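Long-range contacts in CofB (Escherichia coli, PDB 5AX6), which is a homotrimeric type IVb minor pilin of the CFA/III pilus and probably takes part in the assembly of that pilus in enterotoxigenic bacteria: residues 72-77 with 125-130; 58-63 with 141-146; 52-57 with 84-89. All blocks are in the same frame, centred on the assembly; numbering follows the deposited sequence.

Contact 1: 72-77 with 125-130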
loop_
_atom_site.group_PDB
_atom_site.type_symbol
_atom_site.label_atom_id
_atom_site.label_comp_id
_atom_site.label_asym_id
_atom_site.label_seq_id
_atom_site.Cartn_x
_atom_site.Cartn_y
_atom_site.Cartn_z
ATOM N N SER A 72 50.252 -8.450 -8.584
ATOM C CA SER A 72 49.411 -9.480 -7.990
ATOM C C SER A 72 48.602 -8.897 -6.831
ATOM O O SER A 72 47.819 -9.599 -6.199
ATOM C CB SER A 72 50.258 -10.652 -7.497
ATOM O OG SER A 72 50.854 -10.338 -6.251
ATOM N N GLU A 73 48.811 -7.616 -6.549
ATOM C CA GLU A 73 48.062 -6.931 -5.494
ATOM C C GLU A 73 47.067 -5.953 -6.100
ATOM O O GLU A 73 45.870 -6.054 -5.858
ATOM C CB GLU A 73 49.017 -6.210 -4.528
ATOM C CG GLU A 73 49.908 -7.194 -3.780
ATOM C CD GLU A 73 50.933 -6.521 -2.889
ATOM O OE1 GLU A 73 51.068 -5.274 -2.949
ATOM O OE2 GLU A 73 51.619 -7.256 -2.146
ATOM N N PHE A 74 47.551 -5.013 -6.905
ATOM C CA PHE A 74 46.612 -4.167 -7.626
ATOM C C PHE A 74 46.072 -4.927 -8.830
ATOM O O PHE A 74 46.553 -6.013 -9.172
ATOM C CB PHE A 74 47.241 -2.829 -8.040
ATOM C CG PHE A 74 48.358 -2.940 -9.039
ATOM C CD1 PHE A 74 48.092 -3.097 -10.393
ATOM C CD2 PHE A 74 49.682 -2.827 -8.631
ATOM C CE1 PHE A 74 49.134 -3.166 -11.323
ATOM C CE2 PHE A 74 50.728 -2.889 -9.552
ATOM C CZ PHE A 74 50.454 -3.059 -10.897
ATOM N N ILE A 75 45.063 -4.355 -9.466
ATOM C CA ILE A 75 44.454 -4.969 -10.637
ATOM C C ILE A 75 44.658 -4.058 -11.841
ATOM O O ILE A 75 44.172 -2.929 -11.868
ATOM C CB ILE A 75 42.956 -5.226 -10.399
ATOM C CG1 ILE A 75 42.793 -6.278 -9.297
ATOM C CG2 ILE A 75 42.259 -5.696 -11.686
ATOM C CD1 ILE A 75 41.325 -6.511 -8.905
ATOM N N ASN A 76 45.396 -4.532 -12.833
ATOM C CA ASN A 76 45.620 -3.716 -14.018
ATOM C C ASN A 76 44.322 -3.653 -14.812
ATOM O O ASN A 76 43.583 -4.635 -14.876
ATOM C CB ASN A 76 46.764 -4.286 -14.860
ATOM C CG ASN A 76 47.391 -3.251 -15.763
ATOM O OD1 ASN A 76 46.921 -2.113 -15.853
ATOM N ND2 ASN A 76 48.458 -3.638 -16.447
ATOM N N TRP A 77 44.020 -2.497 -15.393
ATOM C CA TRP A 77 42.737 -2.315 -16.074
ATOM C C TRP A 77 42.927 -1.694 -17.458
ATOM O O TRP A 77 43.926 -1.024 -17.704
ATOM C CB TRP A 77 41.815 -1.429 -15.228
ATOM C CG TRP A 77 40.361 -1.390 -15.683
ATOM C CD1 TRP A 77 39.755 -0.406 -16.406
ATOM C CD2 TRP A 77 39.342 -2.356 -15.389
ATOM N NE1 TRP A 77 38.427 -0.708 -16.602
ATOM C CE2 TRP A 77 38.148 -1.904 -15.985
ATOM C CE3 TRP A 77 39.329 -3.579 -14.699
ATOM C CZ2 TRP A 77 36.950 -2.620 -15.910
ATOM C CZ3 TRP A 77 38.135 -4.287 -14.620
ATOM C CH2 TRP A 77 36.966 -3.806 -15.223
ATOM N N ARG A 125 43.916 1.358 -13.464
ATOM C CA ARG A 125 44.247 0.414 -12.421
ATOM C C ARG A 125 43.232 0.528 -11.298
ATOM O O ARG A 125 42.683 1.607 -11.053
ATOM C CB ARG A 125 45.667 0.695 -11.918
ATOM C CG ARG A 125 45.985 0.172 -10.551
ATOM C CD ARG A 125 47.417 0.537 -10.188
ATOM N NE ARG A 125 47.628 0.465 -8.747
ATOM C CZ ARG A 125 48.799 0.660 -8.163
ATOM N NH1 ARG A 125 49.870 0.924 -8.905
ATOM N NH2 ARG A 125 48.898 0.575 -6.844
ATOM N N ILE A 126 42.971 -0.602 -10.651
ATOM C CA ILE A 126 42.027 -0.680 -9.545
ATOM C C ILE A 126 42.695 -1.358 -8.371
ATOM O O ILE A 126 43.369 -2.381 -8.539
ATOM C CB ILE A 126 40.754 -1.451 -9.940
ATOM C CG1 ILE A 126 40.049 -0.736 -11.096
ATOM C CG2 ILE A 126 39.814 -1.605 -8.740
ATOM C CD1 ILE A 126 38.941 -1.574 -11.751
ATOM N N ASP A 127 42.539 -0.771 -7.183
ATOM C CA ASP A 127 43.093 -1.335 -5.955
ATOM C C ASP A 127 41.956 -1.727 -5.016
ATOM O O ASP A 127 41.210 -0.854 -4.590
ATOM C CB ASP A 127 44.011 -0.325 -5.225
ATOM C CG ASP A 127 45.282 0.023 -6.007
ATOM O OD1 ASP A 127 45.444 -0.454 -7.150
ATOM O OD2 ASP A 127 46.118 0.800 -5.475
ATOM N N PHE A 128 41.839 -3.017 -4.701
ATOM C CA PHE A 128 40.888 -3.513 -3.700
ATOM C C PHE A 128 41.592 -3.536 -2.348
ATOM O O PHE A 128 42.374 -4.454 -2.074
ATOM C CB PHE A 128 40.389 -4.927 -4.022
ATOM C CG PHE A 128 39.471 -5.015 -5.214
ATOM C CD1 PHE A 128 38.712 -3.933 -5.619
ATOM C CD2 PHE A 128 39.354 -6.210 -5.909
ATOM C CE1 PHE A 128 37.857 -4.034 -6.723
ATOM C CE2 PHE A 128 38.504 -6.317 -7.006
ATOM C CZ PHE A 128 37.763 -5.230 -7.409
ATOM N N VAL A 129 41.329 -2.537 -1.513
ATOM C CA VAL A 129 42.034 -2.412 -0.233
ATOM C C VAL A 129 41.459 -3.379 0.810
ATOM O O VAL A 129 40.295 -3.266 1.188
ATOM C CB VAL A 129 41.962 -0.962 0.282
ATOM C CG1 VAL A 129 42.697 -0.814 1.617
ATOM C CG2 VAL A 129 42.548 0.002 -0.764
ATOM N N ALA A 130 42.272 -4.333 1.258
ATOM C CA ALA A 130 41.800 -5.388 2.163
ATOM C C ALA A 130 41.715 -4.914 3.594
ATOM O O ALA A 130 42.576 -4.167 4.060
ATOM C CB ALA A 130 42.693 -6.599 2.085
HETATM O O HOH W 1 43.350 -5.166 -5.852
#
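The guanidinium of Arg-125 lies flat on the ring of Phe-74, with the two planes 14° apart and their centres separated by 4.1 Å. The chain of Arg-125 is extended from CG to NE, and its CD also sits over the ring face in a CH-pi contact. Phe-74 has its CG between the backbone N and the carbonyl carbon (chi1 65°), which places CG beside Arg-125 NE, 3.5 Å away. Asp-127 fixes the rotation of the guanidinium side-on: Arg-125 NE meets the syn lone pair of Asp-127 OD1 at 2.9 Å and NH2 reaches OD2, while NH1 bonds to Ala-190 O and NH2 also to Ser-68 O. An alanine in place of Arg-125 would probably leave the Asp-127 carboxylate without its countercharge and uncover one face of the Phe-74 ring.

Two backbone bonds, Ile-75 N to Ile-126 O (2.8 Å) and Ile-126 N to Ile-75 O (2.9 Å), form an antiparallel hydrogen-bonded pair. Beside it Ile-126 CD1 packs over the six-membered ring of Trp-77, and Ile-75 CD1 meets Phe-128 CE2. The short edge strand is thus held by backbone bonds, apolar packing and a stacked guanidinium that Asp-127 of its own strand fixes.

Contact 2: 58-63 with 141-146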
loop_
_atom_site.group_PDB
_atom_site.type_symbol
_atom_site.label_atom_id
_atom_site.label_comp_id
_atom_site.label_asym_id
_atom_site.label_seq_id
_atom_site.Cartn_x
_atom_site.Cartn_y
_atom_site.Cartn_z
ATOM N N THR A 58 45.284 -4.892 -2.169
ATOM C CA THR A 58 46.334 -4.030 -1.656
ATOM C C THR A 58 46.099 -3.850 -0.152
ATOM O O THR A 58 45.037 -4.202 0.361
ATOM C CB THR A 58 46.366 -2.682 -2.384
ATOM O OG1 THR A 58 45.151 -1.967 -2.121
ATOM C CG2 THR A 58 46.496 -2.911 -3.906
ATOM N N THR A 59 47.081 -3.314 0.564
ATOM C CA THR A 59 46.948 -3.250 2.022
ATOM C C THR A 59 47.091 -1.832 2.565
ATOM O O THR A 59 47.252 -1.637 3.778
ATOM C CB THR A 59 47.984 -4.153 2.714
ATOM O OG1 THR A 59 49.296 -3.738 2.331
ATOM C CG2 THR A 59 47.778 -5.602 2.307
ATOM N N ASN A 60 47.012 -0.843 1.684
ATOM C CA ASN A 60 47.129 0.551 2.114
ATOM C C ASN A 60 45.811 1.103 2.675
ATOM O O ASN A 60 45.123 1.901 2.032
ATOM C CB ASN A 60 47.639 1.435 0.965
ATOM C CG ASN A 60 46.840 1.264 -0.328
ATOM O OD1 ASN A 60 46.430 0.159 -0.682
ATOM N ND2 ASN A 60 46.633 2.364 -1.035
ATOM N N LYS A 61 45.467 0.687 3.894
ATOM C CA LYS A 61 44.211 1.126 4.517
ATOM C C LYS A 61 44.204 2.622 4.798
ATOM O O LYS A 61 43.164 3.271 4.730
ATOM C CB LYS A 61 43.955 0.366 5.820
ATOM C CG LYS A 61 43.890 -1.133 5.679
ATOM C CD LYS A 61 43.552 -1.739 7.028
ATOM C CE LYS A 61 43.589 -3.241 6.994
ATOM N NZ LYS A 61 43.207 -3.784 8.328
ATOM N N ASP A 62 45.370 3.156 5.144
ATOM C CA ASP A 62 45.548 4.592 5.317
ATOM C C ASP A 62 45.663 5.248 3.942
ATOM O O ASP A 62 46.507 4.854 3.144
ATOM C CB ASP A 62 46.799 4.865 6.172
ATOM C CG ASP A 62 46.968 6.336 6.551
ATOM O OD1 ASP A 62 46.575 7.238 5.779
ATOM O OD2 ASP A 62 47.526 6.587 7.638
ATOM N N LEU A 63 44.811 6.232 3.664
ATOM C CA LEU A 63 44.841 6.929 2.376
ATOM C C LEU A 63 46.217 7.513 2.041
ATOM O O LEU A 63 46.543 7.752 0.868
ATOM C CB LEU A 63 43.798 8.042 2.357
ATOM C CG LEU A 63 42.361 7.603 2.076
ATOM C CD1 LEU A 63 41.382 8.704 2.490
ATOM C CD2 LEU A 63 42.197 7.257 0.600
ATOM N N ARG A 141 37.850 -0.525 0.931
ATOM C CA ARG A 141 37.936 0.640 0.062
ATOM C C ARG A 141 38.278 0.192 -1.347
ATOM O O ARG A 141 39.049 -0.753 -1.513
ATOM C CB ARG A 141 38.999 1.631 0.571
ATOM C CG ARG A 141 38.846 3.032 -0.019
ATOM C CD ARG A 141 39.884 3.992 0.538
ATOM N NE ARG A 141 41.213 3.784 -0.036
ATOM C CZ ARG A 141 42.300 3.483 0.672
ATOM N NH1 ARG A 141 42.225 3.324 1.988
ATOM N NH2 ARG A 141 43.464 3.333 0.059
ATOM N N VAL A 142 37.712 0.863 -2.348
ATOM C CA VAL A 142 38.086 0.595 -3.734
ATOM C C VAL A 142 38.675 1.854 -4.340
ATOM O O VAL A 142 38.011 2.885 -4.415
ATOM C CB VAL A 142 36.880 0.122 -4.594
ATOM C CG1 VAL A 142 37.349 -0.252 -6.002
ATOM C CG2 VAL A 142 36.178 -1.062 -3.937
ATOM N N ASP A 143 39.932 1.766 -4.764
ATOM C CA ASP A 143 40.611 2.899 -5.383
ATOM C C ASP A 143 40.683 2.722 -6.894
ATOM O O ASP A 143 41.037 1.651 -7.369
ATOM C CB ASP A 143 42.037 3.050 -4.833
ATOM C CG ASP A 143 42.072 3.511 -3.382
ATOM O OD1 ASP A 143 41.065 4.081 -2.896
ATOM O OD2 ASP A 143 43.130 3.318 -2.738
ATOM N N PHE A 144 40.381 3.789 -7.627
ATOM C CA PHE A 144 40.484 3.811 -9.081
ATOM C C PHE A 144 41.531 4.840 -9.485
ATOM O O PHE A 144 41.397 6.017 -9.154
ATOM C CB PHE A 144 39.133 4.161 -9.721
ATOM C CG PHE A 144 38.051 3.163 -9.438
ATOM C CD1 PHE A 144 37.791 2.125 -10.330
ATOM C CD2 PHE A 144 37.290 3.261 -8.282
ATOM C CE1 PHE A 144 36.792 1.189 -10.067
ATOM C CE2 PHE A 144 36.287 2.350 -8.016
ATOM C CZ PHE A 144 36.033 1.307 -8.910
ATOM N N ILE A 145 42.575 4.395 -10.172
ATOM C CA ILE A 145 43.609 5.305 -10.653
ATOM C C ILE A 145 43.259 5.665 -12.083
ATOM O O ILE A 145 43.168 4.790 -12.946
ATOM C CB ILE A 145 45.027 4.687 -10.580
ATOM C CG1 ILE A 145 45.494 4.589 -9.122
ATOM C CG2 ILE A 145 46.029 5.518 -11.373
ATOM C CD1 ILE A 145 44.763 3.535 -8.318
ATOM N N LEU A 146 43.010 6.949 -12.305
ATOM C CA LEU A 146 42.642 7.450 -13.625
ATOM C C LEU A 146 43.834 8.139 -14.256
ATOM O O LEU A 146 44.400 9.053 -13.664
ATOM C CB LEU A 146 41.470 8.426 -13.530
ATOM C CG LEU A 146 40.062 7.830 -13.464
ATOM C CD1 LEU A 146 40.024 6.696 -12.471
ATOM C CD2 LEU A 146 39.054 8.918 -13.099
HETATM O O HOH W 2 45.620 2.914 -3.708
#
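An arginine that clasps a loop belonging to the pilin domain defines this contact: from strand 139-148, Arg-141 reaches the carbonyls of an inverse gamma turn centred on Asn-60. Arg-141 NH2 donates to Asn-60 O at 2.9 Å, nearly along the C=O axis, with the oxygen tilted 16° from the guanidinium plane. Arg-141 NH1 adds two weak bonds, one to the same oxygen and one to Lys-61 O at 2.9 Å, and in this way a single guanidinium gathers two successive carbonyls.

The chain of Arg-141 leaves the strand with CG anti to the backbone N (chi1 -162°) and bends at chi3. On the side of its own strand the group is gripped side-on by Asp-143: Arg-141 NE bonds to Asp-143 OD1 at 2.9 Å and Arg-141 NH2 to Asp-143 OD2 at 2.8 Å, both oxygens being met on their syn sides. These bonds hold the guanidinium against rotation, and the carboxylate probably favours its positive charge. Leu-63 CD2 lies over one face of the group, toward its rim, 3.7 Å from Arg-141 NE. The amide of Asn-60 stands almost perpendicular to the guanidinium; a water that accepts from its ND2 lies within hydrogen-bonding distance of Asp-143 OD2 and probably bridges the two, while its OD1 accepts a bond from Thr-58 OG1.

Ser-226 OG and, through a long and weak ion pair, Arg-224 bring strand 220-227 to the carboxylate of Asp-143, and Leu-63 also packs on Gln-48 of the second subunit. Strand 139-148 lies between strands 121-130 and 220-227 in the antiparallel sheet, with the side chains of Val-142 and Phe-144 packed on helix 4-25, whereas Arg-141 and Asp-143 meet the loop that runs from strand 37-42 to strand 75-76.

Contact 3: 52-57 with 84-89; sequences IPYINR and RIFFTR
A type I beta turn from Pro-53 to Asn-56, entered through a cis peptide bond before Pro-53, faces residues 84-86, whose backbone has helical angles without the regular bonds. Pro-53 CD sits over one face of the Phe-86 ring, 3.7 Å from its centroid, in a CH-pi contact; Ile-85 CG1 lies over the opposite face. Pro-53 CG also touches Phe-87 CE2 at 4.0 Å.

The Tyr-54 OH donates to Phe-86 O at 2.7 Å, in the carbonyl plane and on a lone pair. This bond ties the phenol to the backbone, and the hydroxyl also lies at the edge of the Phe-86 ring. Phe-86 in turn directs its edge toward the face of Tyr-54 in an offset edge-to-face pair, planes at 88°. Tyr-54 presents its own edge to the face of Phe-87, the centroids being 6.0 Å apart. In Phe-86, CG lies beside the backbone N (chi1 -58°), which brings it to within 3.5 Å of Pro-53 CD.

Together Tyr-54, Phe-86 and Phe-87 make an aromatic cluster with a proline packed on it, joining two loops of the pilin domain, one on each side of strand 75-76 in the chain.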
loop_
_atom_site.group_PDB
_atom_site.type_symbol
_atom_site.label_atom_id
_atom_site.label_comp_id
_atom_site.label_asym_id
_atom_site.label_seq_id
_atom_site.Cartn_x
_atom_site.Cartn_y
_atom_site.Cartn_z
ATOM N N ILE A 52 43.577 -15.158 -9.514
ATOM C CA ILE A 52 43.665 -13.824 -10.103
ATOM C C ILE A 52 42.513 -13.571 -11.074
ATOM O O ILE A 52 42.165 -14.456 -11.850
ATOM C CB ILE A 52 45.014 -13.667 -10.839
ATOM C CG1 ILE A 52 46.168 -13.743 -9.834
ATOM C CG2 ILE A 52 45.051 -12.383 -11.658
ATOM C CD1 ILE A 52 47.556 -13.651 -10.465
ATOM N N PRO A 53 41.915 -12.361 -11.058
ATOM C CA PRO A 53 42.182 -11.163 -10.259
ATOM C C PRO A 53 41.316 -11.055 -9.002
ATOM O O PRO A 53 41.373 -10.041 -8.305
ATOM C CB PRO A 53 41.825 -10.043 -11.222
ATOM C CG PRO A 53 40.594 -10.602 -11.937
ATOM C CD PRO A 53 40.868 -12.104 -12.070
ATOM N N TYR A 54 40.506 -12.070 -8.732
ATOM C CA TYR A 54 39.540 -11.972 -7.648
ATOM C C TYR A 54 40.200 -11.880 -6.292
ATOM O O TYR A 54 39.672 -11.224 -5.399
ATOM C CB TYR A 54 38.611 -13.174 -7.641
ATOM C CG TYR A 54 37.779 -13.306 -8.884
ATOM C CD1 TYR A 54 36.908 -12.293 -9.265
ATOM C CD2 TYR A 54 37.850 -14.454 -9.668
ATOM C CE1 TYR A 54 36.114 -12.422 -10.401
ATOM C CE2 TYR A 54 37.062 -14.590 -10.799
ATOM C CZ TYR A 54 36.210 -13.575 -11.163
ATOM O OH TYR A 54 35.426 -13.703 -12.297
ATOM N N ILE A 55 41.326 -12.566 -6.124
ATOM C CA ILE A 55 41.990 -12.571 -4.818
ATOM C C ILE A 55 42.981 -11.423 -4.641
ATOM O O ILE A 55 43.616 -11.318 -3.593
ATOM C CB ILE A 55 42.753 -13.884 -4.567
ATOM C CG1 ILE A 55 43.784 -14.128 -5.669
ATOM C CG2 ILE A 55 41.787 -15.044 -4.442
ATOM C CD1 ILE A 55 44.623 -15.369 -5.449
ATOM N N ASN A 56 43.135 -10.583 -5.659
ATOM C CA ASN A 56 44.062 -9.457 -5.568
ATOM C C ASN A 56 43.635 -8.459 -4.495
ATOM O O ASN A 56 42.497 -8.004 -4.500
ATOM C CB ASN A 56 44.172 -8.728 -6.913
ATOM C CG ASN A 56 44.859 -9.553 -7.972
ATOM O OD1 ASN A 56 44.768 -10.782 -7.979
ATOM N ND2 ASN A 56 45.565 -8.879 -8.870
ATOM N N ARG A 57 44.553 -8.109 -3.594
ATOM C CA ARG A 57 44.308 -7.054 -2.598
ATOM C C ARG A 57 45.523 -6.171 -2.420
ATOM O O ARG A 57 46.656 -6.650 -2.464
ATOM C CB ARG A 57 43.955 -7.637 -1.221
ATOM C CG ARG A 57 42.718 -8.511 -1.206
ATOM C CD ARG A 57 41.469 -7.691 -1.408
ATOM N NE ARG A 57 40.324 -8.545 -1.149
ATOM C CZ ARG A 57 39.817 -9.388 -2.042
ATOM N NH1 ARG A 57 40.332 -9.459 -3.267
ATOM N NH2 ARG A 57 38.790 -10.159 -1.708
ATOM N N ARG A 84 38.744 -7.369 -17.757
ATOM C CA ARG A 84 37.308 -7.121 -17.861
ATOM C C ARG A 84 36.490 -8.408 -17.908
ATOM O O ARG A 84 35.351 -8.441 -17.429
ATOM C CB ARG A 84 36.982 -6.253 -19.089
ATOM C CG ARG A 84 35.588 -5.634 -18.986
ATOM C CD ARG A 84 35.202 -4.762 -20.192
ATOM N NE ARG A 84 33.929 -4.079 -19.945
ATOM C CZ ARG A 84 33.822 -2.898 -19.350
ATOM N NH1 ARG A 84 34.916 -2.253 -18.959
ATOM N NH2 ARG A 84 32.627 -2.360 -19.150
ATOM N N ILE A 85 37.054 -9.476 -18.462
ATOM C CA ILE A 85 36.284 -10.712 -18.596
ATOM C C ILE A 85 35.877 -11.301 -17.251
ATOM O O ILE A 85 34.850 -11.963 -17.153
ATOM C CB ILE A 85 37.049 -11.784 -19.407
ATOM C CG1 ILE A 85 38.171 -12.406 -18.583
ATOM C CG2 ILE A 85 37.579 -11.187 -20.724
ATOM C CD1 ILE A 85 38.783 -13.634 -19.229
ATOM N N PHE A 86 36.645 -11.031 -16.202
ATOM C CA PHE A 86 36.311 -11.596 -14.892
ATOM C C PHE A 86 35.217 -10.822 -14.152
ATOM O O PHE A 86 34.670 -11.306 -13.159
ATOM C CB PHE A 86 37.587 -11.677 -14.045
ATOM C CG PHE A 86 38.654 -12.501 -14.698
ATOM C CD1 PHE A 86 38.603 -13.883 -14.628
ATOM C CD2 PHE A 86 39.668 -11.903 -15.446
ATOM C CE1 PHE A 86 39.566 -14.659 -15.252
ATOM C CE2 PHE A 86 40.637 -12.688 -16.071
ATOM C CZ PHE A 86 40.577 -14.058 -15.976
ATOM N N PHE A 87 34.896 -9.630 -14.638
ATOM C CA PHE A 87 33.857 -8.810 -14.025
ATOM C C PHE A 87 32.658 -8.633 -14.943
ATOM O O PHE A 87 31.795 -7.786 -14.696
ATOM C CB PHE A 87 34.425 -7.455 -13.638
ATOM C CG PHE A 87 35.497 -7.558 -12.608
ATOM C CD1 PHE A 87 35.164 -7.649 -11.264
ATOM C CD2 PHE A 87 36.831 -7.614 -12.983
ATOM C CE1 PHE A 87 36.148 -7.775 -10.299
ATOM C CE2 PHE A 87 37.829 -7.737 -12.031
ATOM C CZ PHE A 87 37.487 -7.822 -10.678
ATOM N N THR A 88 32.611 -9.436 -16.000
ATOM C CA THR A 88 31.464 -9.411 -16.907
ATOM C C THR A 88 30.955 -10.831 -17.147
ATOM O O THR A 88 31.648 -11.791 -16.856
ATOM C CB THR A 88 31.812 -8.733 -18.251
ATOM O OG1 THR A 88 32.999 -9.322 -18.799
ATOM C CG2 THR A 88 32.042 -7.240 -18.034
ATOM N N ARG A 89 29.736 -10.962 -17.654
ATOM C CA ARG A 89 29.141 -12.291 -17.809
ATOM C C ARG A 89 29.956 -13.206 -18.710
ATOM O O ARG A 89 30.488 -12.776 -19.734
ATOM C CB ARG A 89 27.725 -12.182 -18.369
ATOM C CG ARG A 89 26.727 -11.496 -17.446
ATOM C CD ARG A 89 25.333 -11.464 -18.082
ATOM N NE ARG A 89 25.332 -10.758 -19.368
ATOM C CZ ARG A 89 25.224 -11.348 -20.559
ATOM N NH1 ARG A 89 25.109 -12.667 -20.646
ATOM N NH2 ARG A 89 25.237 -10.614 -21.670
#

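How the contacts relate
All three contacts belong to the pilin domain, on one side of the centre of the elongated chain. Along the sequence the first segments come in the order contact 3, contact 2, contact 1, followed by the second segments of contacts 3, 1 and 2. Contacts 1 and 2, with centres about 8 Å apart, share the antiparallel sheet: strands 121-130 and 139-148 are neighbours, joined by a probable hydrogen bond from Asp-127 N to Asp-143 O. Contact 3 lies about 10 Å from contact 1 and 17 Å from contact 2, centre to centre, and Asn-56 ND2 bonds to Phe-74 O. Because 52-57 runs directly into 58-63, one loop links the aromatic cluster to the sheet edge and the guanidinium of Arg-141.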